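Local coordinates for Ig domain protein, group 2 domain protein (Shewanella frigidimarina, PDB 6BG8) that adsorbs its bacterium onto ice and inhibits ice-crystal growth as an adhesin, of which this chain is the C-terminal ice-binding domain, at residues A[12-17]-A[85-90]; A[43-48]-A[55-60]; A[64-69]-A[76-81]; A[100-105]-A[181-186]. All coordinates share one frame; numbering follows the deposited sequence.

Contact 1 (A[12-17]-A[85-90]); sequences ARFAML and VAFINQ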
# COMPACT_ATOMS: atom_id res chain seq x y z
N ALA A 12 -7.03 -0.06 -7.56
CA ALA A 12 -5.80 -0.48 -8.23
C ALA A 12 -5.04 0.71 -8.83
O ALA A 12 -3.82 0.64 -8.99
CB ALA A 12 -6.12 -1.48 -9.34
N ARG A 13 -5.74 1.80 -9.14
CA ARG A 13 -5.10 2.96 -9.75
C ARG A 13 -4.22 3.73 -8.78
O ARG A 13 -3.41 4.55 -9.22
CB ARG A 13 -6.16 3.92 -10.29
CG ARG A 13 -7.00 4.55 -9.19
CD ARG A 13 -8.20 5.28 -9.76
NE ARG A 13 -7.75 6.38 -10.59
CZ ARG A 13 -8.34 6.79 -11.70
NH1 ARG A 13 -9.45 6.20 -12.13
NH2 ARG A 13 -7.81 7.80 -12.39
N PHE A 14 -4.38 3.53 -7.48
CA PHE A 14 -3.70 4.37 -6.51
C PHE A 14 -2.34 3.79 -6.14
O PHE A 14 -2.21 2.59 -5.90
CB PHE A 14 -4.53 4.54 -5.24
CG PHE A 14 -5.78 5.33 -5.43
CD1 PHE A 14 -5.75 6.72 -5.50
CD2 PHE A 14 -7.01 4.68 -5.55
CE1 PHE A 14 -6.92 7.45 -5.67
CE2 PHE A 14 -8.18 5.41 -5.73
CZ PHE A 14 -8.14 6.80 -5.79
N ALA A 15 -1.33 4.67 -6.10
CA ALA A 15 -0.12 4.39 -5.35
C ALA A 15 -0.36 4.55 -3.85
O ALA A 15 0.16 3.78 -3.04
CB ALA A 15 1.00 5.32 -5.82
N MET A 16 -1.15 5.56 -3.47
CA MET A 16 -1.43 5.82 -2.07
C MET A 16 -2.87 6.29 -1.93
O MET A 16 -3.36 7.09 -2.72
CB MET A 16 -0.49 6.88 -1.50
CG MET A 16 0.98 6.54 -1.67
SD MET A 16 2.09 7.72 -0.88
CE MET A 16 1.56 9.27 -1.55
N LEU A 17 -3.54 5.78 -0.89
CA LEU A 17 -4.94 6.10 -0.67
C LEU A 17 -5.22 6.04 0.82
O LEU A 17 -4.87 5.04 1.47
CB LEU A 17 -5.85 5.12 -1.42
CG LEU A 17 -7.37 5.27 -1.28
CD1 LEU A 17 -7.86 6.53 -2.00
CD2 LEU A 17 -8.09 4.04 -1.82
N VAL A 85 -17.47 13.01 -6.42
CA VAL A 85 -18.06 12.29 -5.28
C VAL A 85 -18.29 10.82 -5.64
O VAL A 85 -17.99 9.92 -4.84
CB VAL A 85 -19.36 12.98 -4.84
CG1 VAL A 85 -20.13 12.09 -3.87
CG2 VAL A 85 -19.05 14.32 -4.20
N ALA A 86 -18.83 10.56 -6.83
CA ALA A 86 -19.08 9.17 -7.21
C ALA A 86 -17.78 8.39 -7.35
O ALA A 86 -17.71 7.20 -7.01
CB ALA A 86 -19.87 9.11 -8.52
N PHE A 87 -16.72 9.04 -7.86
CA PHE A 87 -15.43 8.37 -7.97
C PHE A 87 -14.87 8.02 -6.60
O PHE A 87 -14.36 6.91 -6.38
CB PHE A 87 -14.45 9.26 -8.74
CG PHE A 87 -13.00 8.86 -8.60
CD1 PHE A 87 -12.54 7.67 -9.16
CD2 PHE A 87 -12.10 9.68 -7.92
CE1 PHE A 87 -11.20 7.31 -9.03
CE2 PHE A 87 -10.77 9.32 -7.80
CZ PHE A 87 -10.32 8.13 -8.36
N ILE A 88 -14.97 8.96 -5.66
CA ILE A 88 -14.52 8.71 -4.29
C ILE A 88 -15.38 7.61 -3.65
O ILE A 88 -14.88 6.77 -2.90
CB ILE A 88 -14.57 10.01 -3.47
CG1 ILE A 88 -13.56 11.06 -4.01
CG2 ILE A 88 -14.39 9.71 -1.97
CD1 ILE A 88 -12.10 10.70 -3.81
N ASN A 89 -16.68 7.61 -3.95
CA ASN A 89 -17.57 6.60 -3.36
C ASN A 89 -17.15 5.20 -3.76
O ASN A 89 -17.09 4.29 -2.92
CB ASN A 89 -19.01 6.86 -3.78
CG ASN A 89 -19.61 8.01 -3.04
OD1 ASN A 89 -19.07 8.46 -2.03
ND2 ASN A 89 -20.75 8.49 -3.53
N GLN A 90 -16.91 4.98 -5.06
CA GLN A 90 -16.50 3.66 -5.51
C GLN A 90 -15.14 3.30 -4.96
O GLN A 90 -14.90 2.14 -4.60
CB GLN A 90 -16.51 3.58 -7.03
CG GLN A 90 -16.48 2.14 -7.54
CD GLN A 90 -17.71 1.37 -7.08
OE1 GLN A 90 -18.84 1.73 -7.40
NE2 GLN A 90 -17.49 0.31 -6.32

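Contact 2 (A[43-48]-A[55-60]); sequences SYYAGF and GEFDEL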
# COMPACT_ATOMS: atom_id res chain seq x y z
N SER A 43 -7.42 19.95 1.55
CA SER A 43 -6.58 20.61 2.54
C SER A 43 -5.85 19.61 3.44
O SER A 43 -4.89 19.98 4.12
CB SER A 43 -7.42 21.56 3.38
OG SER A 43 -8.45 20.87 4.05
N TYR A 44 -6.27 18.35 3.45
CA TYR A 44 -5.62 17.36 4.28
C TYR A 44 -4.41 16.72 3.60
O TYR A 44 -3.76 15.87 4.22
CB TYR A 44 -6.63 16.29 4.72
CG TYR A 44 -7.40 16.70 5.96
CD1 TYR A 44 -8.37 17.69 5.91
CD2 TYR A 44 -7.13 16.11 7.19
CE1 TYR A 44 -9.07 18.07 7.06
CE2 TYR A 44 -7.82 16.48 8.33
CZ TYR A 44 -8.79 17.46 8.26
OH TYR A 44 -9.46 17.84 9.40
N TYR A 45 -4.10 17.09 2.35
CA TYR A 45 -2.78 16.84 1.79
C TYR A 45 -1.80 17.82 2.41
O TYR A 45 -2.07 19.02 2.47
CB TYR A 45 -2.79 17.03 0.27
CG TYR A 45 -3.42 15.92 -0.54
CD1 TYR A 45 -2.80 14.68 -0.66
CD2 TYR A 45 -4.62 16.12 -1.20
CE1 TYR A 45 -3.37 13.66 -1.42
CE2 TYR A 45 -5.20 15.10 -1.96
CZ TYR A 45 -4.57 13.88 -2.07
OH TYR A 45 -5.14 12.86 -2.81
N ALA A 46 -0.65 17.32 2.87
CA ALA A 46 0.37 18.18 3.46
C ALA A 46 1.74 17.84 2.89
O ALA A 46 2.10 16.66 2.75
CB ALA A 46 0.41 18.06 4.99
N GLY A 47 2.52 18.88 2.58
CA GLY A 47 3.89 18.72 2.16
C GLY A 47 4.10 18.62 0.67
O GLY A 47 5.26 18.60 0.22
N PHE A 48 3.03 18.56 -0.12
CA PHE A 48 3.14 18.41 -1.57
C PHE A 48 3.08 19.77 -2.26
O PHE A 48 2.64 20.77 -1.68
CB PHE A 48 2.02 17.50 -2.10
CG PHE A 48 2.09 16.09 -1.59
CD1 PHE A 48 2.90 15.16 -2.21
CD2 PHE A 48 1.37 15.71 -0.47
CE1 PHE A 48 2.98 13.85 -1.74
CE2 PHE A 48 1.44 14.41 0.02
CZ PHE A 48 2.25 13.48 -0.63
N GLY A 55 -4.64 18.92 -9.89
CA GLY A 55 -4.49 17.57 -9.44
C GLY A 55 -3.05 17.09 -9.44
O GLY A 55 -2.73 16.14 -8.72
N GLU A 56 -2.19 17.72 -10.23
CA GLU A 56 -0.78 17.36 -10.26
C GLU A 56 -0.06 17.82 -9.01
O GLU A 56 -0.37 18.87 -8.44
CB GLU A 56 -0.09 17.96 -11.49
CG GLU A 56 -0.50 17.34 -12.80
CD GLU A 56 0.19 17.96 -13.99
OE1 GLU A 56 0.53 19.16 -13.93
OE2 GLU A 56 0.40 17.25 -14.99
N PHE A 57 0.90 17.02 -8.58
CA PHE A 57 1.89 17.40 -7.59
C PHE A 57 3.26 17.26 -8.23
O PHE A 57 3.49 16.31 -8.99
CB PHE A 57 1.84 16.52 -6.34
CG PHE A 57 0.66 16.77 -5.42
CD1 PHE A 57 0.14 18.04 -5.25
CD2 PHE A 57 0.12 15.72 -4.69
CE1 PHE A 57 -0.94 18.25 -4.39
CE2 PHE A 57 -0.95 15.92 -3.83
CZ PHE A 57 -1.49 17.18 -3.67
N ASP A 58 4.18 18.17 -7.92
CA ASP A 58 5.53 18.07 -8.47
C ASP A 58 6.22 16.78 -8.02
O ASP A 58 7.08 16.26 -8.74
CB ASP A 58 6.37 19.27 -8.05
CG ASP A 58 6.04 20.52 -8.83
OD1 ASP A 58 5.26 20.44 -9.79
OD2 ASP A 58 6.56 21.59 -8.46
N GLU A 59 5.85 16.26 -6.85
CA GLU A 59 6.40 15.04 -6.28
C GLU A 59 5.87 13.78 -6.93
O GLU A 59 6.34 12.68 -6.60
CB GLU A 59 6.09 14.99 -4.78
CG GLU A 59 6.76 16.10 -3.96
CD GLU A 59 6.06 17.45 -4.07
OE1 GLU A 59 4.89 17.48 -4.49
OE2 GLU A 59 6.68 18.48 -3.72
N LEU A 60 4.92 13.91 -7.85
CA LEU A 60 4.14 12.78 -8.35
C LEU A 60 4.22 12.77 -9.87
O LEU A 60 3.84 13.74 -10.52
CB LEU A 60 2.69 12.89 -7.88
CG LEU A 60 1.68 11.88 -8.44
CD1 LEU A 60 2.06 10.49 -7.99
CD2 LEU A 60 0.27 12.24 -7.96
O HOH W 1 7.89 18.26 -1.32

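Contact 3 (A[64-69]-A[76-81]); sequences LSYAGD and VVPVPY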
# COMPACT_ATOMS: atom_id res chain seq x y z
N LEU A 64 -2.18 11.47 -10.60
CA LEU A 64 -2.82 12.68 -10.11
C LEU A 64 -3.33 12.45 -8.70
O LEU A 64 -3.52 11.31 -8.26
CB LEU A 64 -4.00 13.11 -11.02
CG LEU A 64 -3.64 13.46 -12.46
CD1 LEU A 64 -4.91 13.55 -13.31
CD2 LEU A 64 -2.87 14.78 -12.50
N SER A 65 -3.55 13.55 -7.98
CA SER A 65 -4.15 13.50 -6.65
C SER A 65 -5.62 13.87 -6.71
O SER A 65 -6.06 14.62 -7.59
CB SER A 65 -3.42 14.43 -5.69
OG SER A 65 -3.56 15.78 -6.11
N TYR A 66 -6.39 13.33 -5.76
CA TYR A 66 -7.84 13.42 -5.77
C TYR A 66 -8.36 13.65 -4.37
O TYR A 66 -7.85 13.06 -3.41
CB TYR A 66 -8.47 12.14 -6.33
CG TYR A 66 -8.17 11.91 -7.78
CD1 TYR A 66 -8.85 12.62 -8.76
CD2 TYR A 66 -7.20 10.99 -8.17
CE1 TYR A 66 -8.57 12.42 -10.11
CE2 TYR A 66 -6.91 10.79 -9.51
CZ TYR A 66 -7.60 11.50 -10.47
OH TYR A 66 -7.32 11.29 -11.80
N ALA A 67 -9.38 14.50 -4.26
CA ALA A 67 -10.16 14.65 -3.04
C ALA A 67 -11.59 15.00 -3.43
O ALA A 67 -11.85 15.51 -4.52
CB ALA A 67 -9.58 15.72 -2.10
N GLY A 68 -12.53 14.70 -2.53
CA GLY A 68 -13.94 14.82 -2.87
C GLY A 68 -14.43 16.24 -3.03
O GLY A 68 -15.48 16.45 -3.66
N ASP A 69 -13.72 17.22 -2.46
CA ASP A 69 -14.09 18.61 -2.67
C ASP A 69 -13.56 19.17 -3.99
O ASP A 69 -13.87 20.32 -4.31
CB ASP A 69 -13.59 19.47 -1.50
CG ASP A 69 -12.08 19.57 -1.46
OD1 ASP A 69 -11.43 18.50 -1.49
OD2 ASP A 69 -11.55 20.71 -1.41
N VAL A 76 -10.42 17.29 -12.82
CA VAL A 76 -10.94 16.39 -13.85
C VAL A 76 -11.44 15.11 -13.18
O VAL A 76 -10.66 14.37 -12.58
CB VAL A 76 -9.88 16.05 -14.91
CG1 VAL A 76 -10.44 15.06 -15.92
CG2 VAL A 76 -9.40 17.33 -15.60
N VAL A 77 -12.72 14.83 -13.36
CA VAL A 77 -13.32 13.62 -12.79
C VAL A 77 -12.84 12.40 -13.57
O VAL A 77 -12.94 12.38 -14.81
CB VAL A 77 -14.85 13.71 -12.83
CG1 VAL A 77 -15.46 12.41 -12.31
CG2 VAL A 77 -15.33 14.92 -12.03
N PRO A 78 -12.32 11.37 -12.91
CA PRO A 78 -11.91 10.17 -13.64
C PRO A 78 -13.08 9.51 -14.37
O PRO A 78 -14.19 9.41 -13.86
CB PRO A 78 -11.36 9.25 -12.54
CG PRO A 78 -10.93 10.21 -11.44
CD PRO A 78 -11.95 11.32 -11.48
N VAL A 79 -12.78 9.06 -15.58
CA VAL A 79 -13.73 8.28 -16.38
C VAL A 79 -13.98 6.95 -15.67
O VAL A 79 -13.04 6.39 -15.06
CB VAL A 79 -13.15 8.08 -17.78
CG1 VAL A 79 -13.67 6.87 -18.43
CG2 VAL A 79 -13.40 9.31 -18.63
N PRO A 80 -15.21 6.40 -15.69
CA PRO A 80 -16.45 6.87 -16.30
C PRO A 80 -17.39 7.58 -15.33
O PRO A 80 -18.60 7.66 -15.57
CB PRO A 80 -17.08 5.57 -16.79
CG PRO A 80 -16.75 4.61 -15.67
CD PRO A 80 -15.39 5.06 -15.10
N TYR A 81 -16.84 8.10 -14.24
CA TYR A 81 -17.68 8.59 -13.15
C TYR A 81 -18.35 9.92 -13.50
O TYR A 81 -17.77 10.77 -14.17
CB TYR A 81 -16.86 8.71 -11.87
CG TYR A 81 -16.44 7.35 -11.40
CD1 TYR A 81 -17.31 6.55 -10.67
CD2 TYR A 81 -15.19 6.85 -11.72
CE1 TYR A 81 -16.93 5.29 -10.26
CE2 TYR A 81 -14.81 5.59 -11.32
CZ TYR A 81 -15.68 4.81 -10.59
OH TYR A 81 -15.29 3.56 -10.20
O HOH W 2 -8.63 12.54 -13.74

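Contact 4 (A[100-105]-A[181-186]); sequences NFLAAD and NIYWRT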
# COMPACT_ATOMS: atom_id res chain seq x y z
N ASN A 100 -11.21 -6.29 3.54
CA ASN A 100 -11.99 -7.37 4.12
C ASN A 100 -11.60 -8.72 3.52
O ASN A 100 -11.58 -9.73 4.22
CB ASN A 100 -13.48 -7.12 3.90
CG ASN A 100 -14.07 -6.17 4.93
OD1 ASN A 100 -13.37 -5.68 5.83
ND2 ASN A 100 -15.36 -5.89 4.79
N PHE A 101 -11.32 -8.75 2.21
CA PHE A 101 -10.86 -9.97 1.57
C PHE A 101 -9.58 -10.46 2.23
O PHE A 101 -9.45 -11.65 2.56
CB PHE A 101 -10.66 -9.71 0.08
CG PHE A 101 -10.21 -10.91 -0.72
CD1 PHE A 101 -8.92 -11.43 -0.61
CD2 PHE A 101 -11.09 -11.50 -1.63
CE1 PHE A 101 -8.53 -12.54 -1.36
CE2 PHE A 101 -10.69 -12.61 -2.39
CZ PHE A 101 -9.41 -13.12 -2.25
N LEU A 102 -8.63 -9.55 2.44
CA LEU A 102 -7.34 -9.94 2.99
C LEU A 102 -7.44 -10.30 4.46
O LEU A 102 -6.69 -11.16 4.94
CB LEU A 102 -6.33 -8.81 2.79
CG LEU A 102 -5.84 -8.59 1.35
CD1 LEU A 102 -5.03 -7.30 1.25
CD2 LEU A 102 -5.01 -9.78 0.89
N ALA A 103 -8.37 -9.66 5.19
CA ALA A 103 -8.53 -9.94 6.61
C ALA A 103 -9.26 -11.26 6.88
O ALA A 103 -9.11 -11.81 7.98
CB ALA A 103 -9.29 -8.80 7.28
N ALA A 104 -10.02 -11.77 5.93
CA ALA A 104 -10.86 -12.93 6.19
C ALA A 104 -10.04 -14.21 6.09
O ALA A 104 -9.25 -14.39 5.16
CB ALA A 104 -12.04 -12.97 5.22
N ASP A 105 -10.22 -15.10 7.06
CA ASP A 105 -9.53 -16.38 7.10
C ASP A 105 -10.52 -17.53 6.94
O ASP A 105 -11.55 -17.54 7.62
CB ASP A 105 -8.78 -16.52 8.42
CG ASP A 105 -7.80 -17.68 8.41
OD1 ASP A 105 -6.85 -17.65 7.61
OD2 ASP A 105 -8.00 -18.63 9.20
N ASN A 181 2.07 -8.84 -6.56
CA ASN A 181 1.42 -10.04 -6.05
C ASN A 181 1.67 -10.26 -4.56
O ASN A 181 1.35 -11.34 -4.04
CB ASN A 181 1.89 -11.27 -6.84
CG ASN A 181 1.43 -11.22 -8.29
OD1 ASN A 181 0.38 -10.67 -8.61
ND2 ASN A 181 2.23 -11.81 -9.18
N ILE A 182 2.21 -9.28 -3.85
CA ILE A 182 2.44 -9.36 -2.41
C ILE A 182 1.46 -8.43 -1.71
O ILE A 182 1.25 -7.29 -2.15
CB ILE A 182 3.89 -8.97 -2.06
CG1 ILE A 182 4.86 -9.88 -2.82
CG2 ILE A 182 4.11 -9.06 -0.56
CD1 ILE A 182 6.24 -9.27 -2.93
N TYR A 183 0.88 -8.90 -0.61
CA TYR A 183 -0.17 -8.18 0.10
C TYR A 183 0.09 -8.21 1.59
O TYR A 183 0.37 -9.28 2.16
CB TYR A 183 -1.55 -8.79 -0.20
CG TYR A 183 -1.90 -8.72 -1.67
CD1 TYR A 183 -1.50 -9.73 -2.54
CD2 TYR A 183 -2.61 -7.65 -2.18
CE1 TYR A 183 -1.81 -9.66 -3.88
CE2 TYR A 183 -2.92 -7.57 -3.52
CZ TYR A 183 -2.52 -8.58 -4.37
OH TYR A 183 -2.82 -8.51 -5.71
N TRP A 184 0.00 -7.05 2.23
CA TRP A 184 0.20 -6.90 3.66
C TRP A 184 -1.07 -6.31 4.25
O TRP A 184 -1.50 -5.24 3.83
CB TRP A 184 1.38 -5.97 3.97
CG TRP A 184 2.68 -6.37 3.34
CD1 TRP A 184 3.17 -5.98 2.13
CD2 TRP A 184 3.65 -7.26 3.91
NE1 TRP A 184 4.39 -6.57 1.91
CE2 TRP A 184 4.71 -7.36 2.99
CE3 TRP A 184 3.74 -7.96 5.11
CZ2 TRP A 184 5.83 -8.15 3.22
CZ3 TRP A 184 4.86 -8.75 5.35
CH2 TRP A 184 5.89 -8.84 4.40
N ARG A 185 -1.64 -6.99 5.24
CA ARG A 185 -2.88 -6.54 5.88
C ARG A 185 -2.62 -6.45 7.37
O ARG A 185 -2.33 -7.46 8.01
CB ARG A 185 -4.03 -7.52 5.60
CG ARG A 185 -5.44 -7.04 5.97
CD ARG A 185 -5.72 -7.04 7.48
NE ARG A 185 -5.57 -8.34 8.13
CZ ARG A 185 -6.09 -8.64 9.32
NH1 ARG A 185 -6.79 -7.72 9.99
NH2 ARG A 185 -5.90 -9.84 9.85
N THR A 186 -2.76 -5.25 7.94
CA THR A 186 -2.61 -5.09 9.38
C THR A 186 -3.90 -4.54 9.97
O THR A 186 -4.47 -3.59 9.44
CB THR A 186 -1.43 -4.17 9.74
OG1 THR A 186 -1.62 -2.88 9.17
CG2 THR A 186 -0.11 -4.77 9.24

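Contact 1 (A[12-17]-A[85-90])
R13 and F14, neighbours in the chain, both meet the ring of F87, which reaches out from helix 84-103. The apolar part of the contact is the meeting of the F14 and F87 rings at their CZ atoms, 3.6 Å apart, the two side chains arriving from opposite directions. The backbones stay well separated, with R13 CA and F87 CA 11.8 Å from each other. F87 spans the gap because its chi1 of 164° points CG away from the backbone N. The second interaction is that of the R13 chain, which lies along F87: the aliphatic R13 CD sits at the ring's edge, nearly in its plane and 3.7 Å from F87 CE1. Separately, the guanidinium turns one face to CE1 and CZ of F87, with the two planes 75° apart. Packing inside segment 12-17 steadies the other partner. L17 CD1 is 3.7 Å above the centre of the F14 ring, and R13 CG covers the opposite face nearer the rim. Salt bridges from R13 NE to D34 and from R13 NH1 to E10 hold the guanidinium, and no hydrogen bond crosses between the segments. Beyond this contact, F87 also meets Y66 edge-to-face. The arrangement is that of the ice-binding-protein fold, a beta-solenoid with one long helix lying along its side.

Contact 2 (A[43-48]-A[55-60])
F48 packs on F57 through its CB: that carbon stands over the centre of the F57 ring, 3.5 Å from the centroid and only 5° off the ring normal, a CH-pi contact. Because CB takes the place over the face, the F48 ring lies beside it. The two rings remain nearly parallel, 13° between planes and 4.8 Å between the centroids of F48 and F57, but they are slid so far apart that they barely overlap. F57 uses its edge for a different partner. Its CE2 comes over one face of Y45, 3.9 Å from Y45 CD1, in a T-shaped pair with planes at 77°. One phenylalanine therefore gives a face to F48 and an edge to Y45, and the side chains of all three also touch L35 of strand 34-37.

The carboxylate of E59 packs against F48 from the other segment. The chain of E59 bends at chi2, which folds the carboxylate back toward segment 43-48 until OE1 is 3.5 Å from F48 CA and near the plane of the F48 ring, at its edge. A water donates to both E59 OE2, at 2.7 Å, and G47 O, at 3.1 Å, while T49 is the stronger partner of OE2. The type I turn from F57 to L60, closed by L60 N to F57 O at 3.0 Å, brings F57 and E59 to the same side, where both meet F48. Y45 is tethered at its far end by a hydrogen bond from its hydroxyl to Y66 O. Together Y45, F48 and F57 make an aromatic cluster at an outermost strand of the seven-stranded parallel face of the solenoid.

Contact 3 (A[64-69]-A[76-81])
Between strand 65-66 and helix 84-103 the chain makes a long excursion, and its return leg is met by the ring of Y66 at P78. P78 CG is the touching atom, 3.5 Å from Y66 CE1 and 3.7 Å from Y66 CZ, so it meets the phenol end of the ring, and the ring and the proline run alongside each other, pointing opposite ways. The other partner is backbone. V76 O approaches the edge of the Y66 ring close to its plane, 3.8 Å from CE1, where the slightly positive ring hydrogens would suit a carbonyl oxygen. The same carbonyl accepts a hydrogen bond of 3.0 Å from a water, which is in turn 2.7 Å from Y66 OH. The water also lies in the ring plane, so that hydroxyl, water and carbonyl close a small circuit beside the ring.

In the solenoid, strand 65-66 is parallel to strand 34-37, and the returning loop delivers the chain to the start of the long helix. M84 there touches both Y66 and P78. Y66 CG stands anti to the carbonyl carbon (chi1 -66°), a setting that carries the ring out toward P78. Within the loop, Y81 N donates to P78 O at 3.0 Å, and a cis peptide bond precedes P80 in the tight bend between them. Y81 OH in turn bonds to E10, tying the loop to the chain's N-terminal region.

Contact 4 (A[100-105]-A[181-186])
The guanidinium of R185 is anchored by hydrogen bonds while it lies on A103: NH1 bonds to the hydroxyl of Y99, one turn back along helix 84-103, NH2 bonds to the hydroxyl of T157 on strand 154-158, and NE is hydrogen-bonded too. T157 OG1 also makes a weak hydrogen bond with L102 O, so that one threonine links the arginine to the last turn of the helix. Between those anchors the flat group lays a face on A103, whose CB is 3.6 Å above the plane, displaced toward the rim, and 3.8 Å from R185 CZ. A103 CA also lies over that face, 3.7 Å from R185 NE.

The rest of the arginine is apolar surface. Its CG leaves anti to the backbone N (chi1 -168°), which aims it outward to the helix, and bends at chi2 and chi3 then turn the chain along A103. L102 CB rests 3.7 Å from R185 CG. From the same leucine, CD2 reaches back along the strand to Y183 CB at 3.8 Å, the leucine and tyrosine side chains crossing at about a right angle. L102 thus drops between Y183 and R185, two residues that project from the same side of strand 182-186, and I155 and F203 on the adjoining strands touch it as well. No hydrogen bond passes directly between the two segments. The chemistry implies an arginine that serves both as a hydrocarbon arm and as a polar anchor, two of whose nitrogens are met by hydroxyls and whose charge may also be eased by the carboxyl-end dipole of the helix.

In the fold
The four contacts show how one long helix and an irregular end region are joined to a beta-solenoid. Contacts 1 and 4 use the two ends of helix 84-103, with centres about 18 Å apart, contact 1 meeting strand 14-18 and contact 4 strand 182-186. Contacts 2 and 3 follow one another in the chain, both within the stretch between the two halves of contact 1. They touch one another, and contact 3, its centre about 8 Å from that of contact 1, touches that contact too, so the end region and the helix start form one continuous packed unit. Contacts 2 and 4 stand about 28 Å apart, on opposite sides of the chain's centre. All lie away from the predicted ice-binding motif.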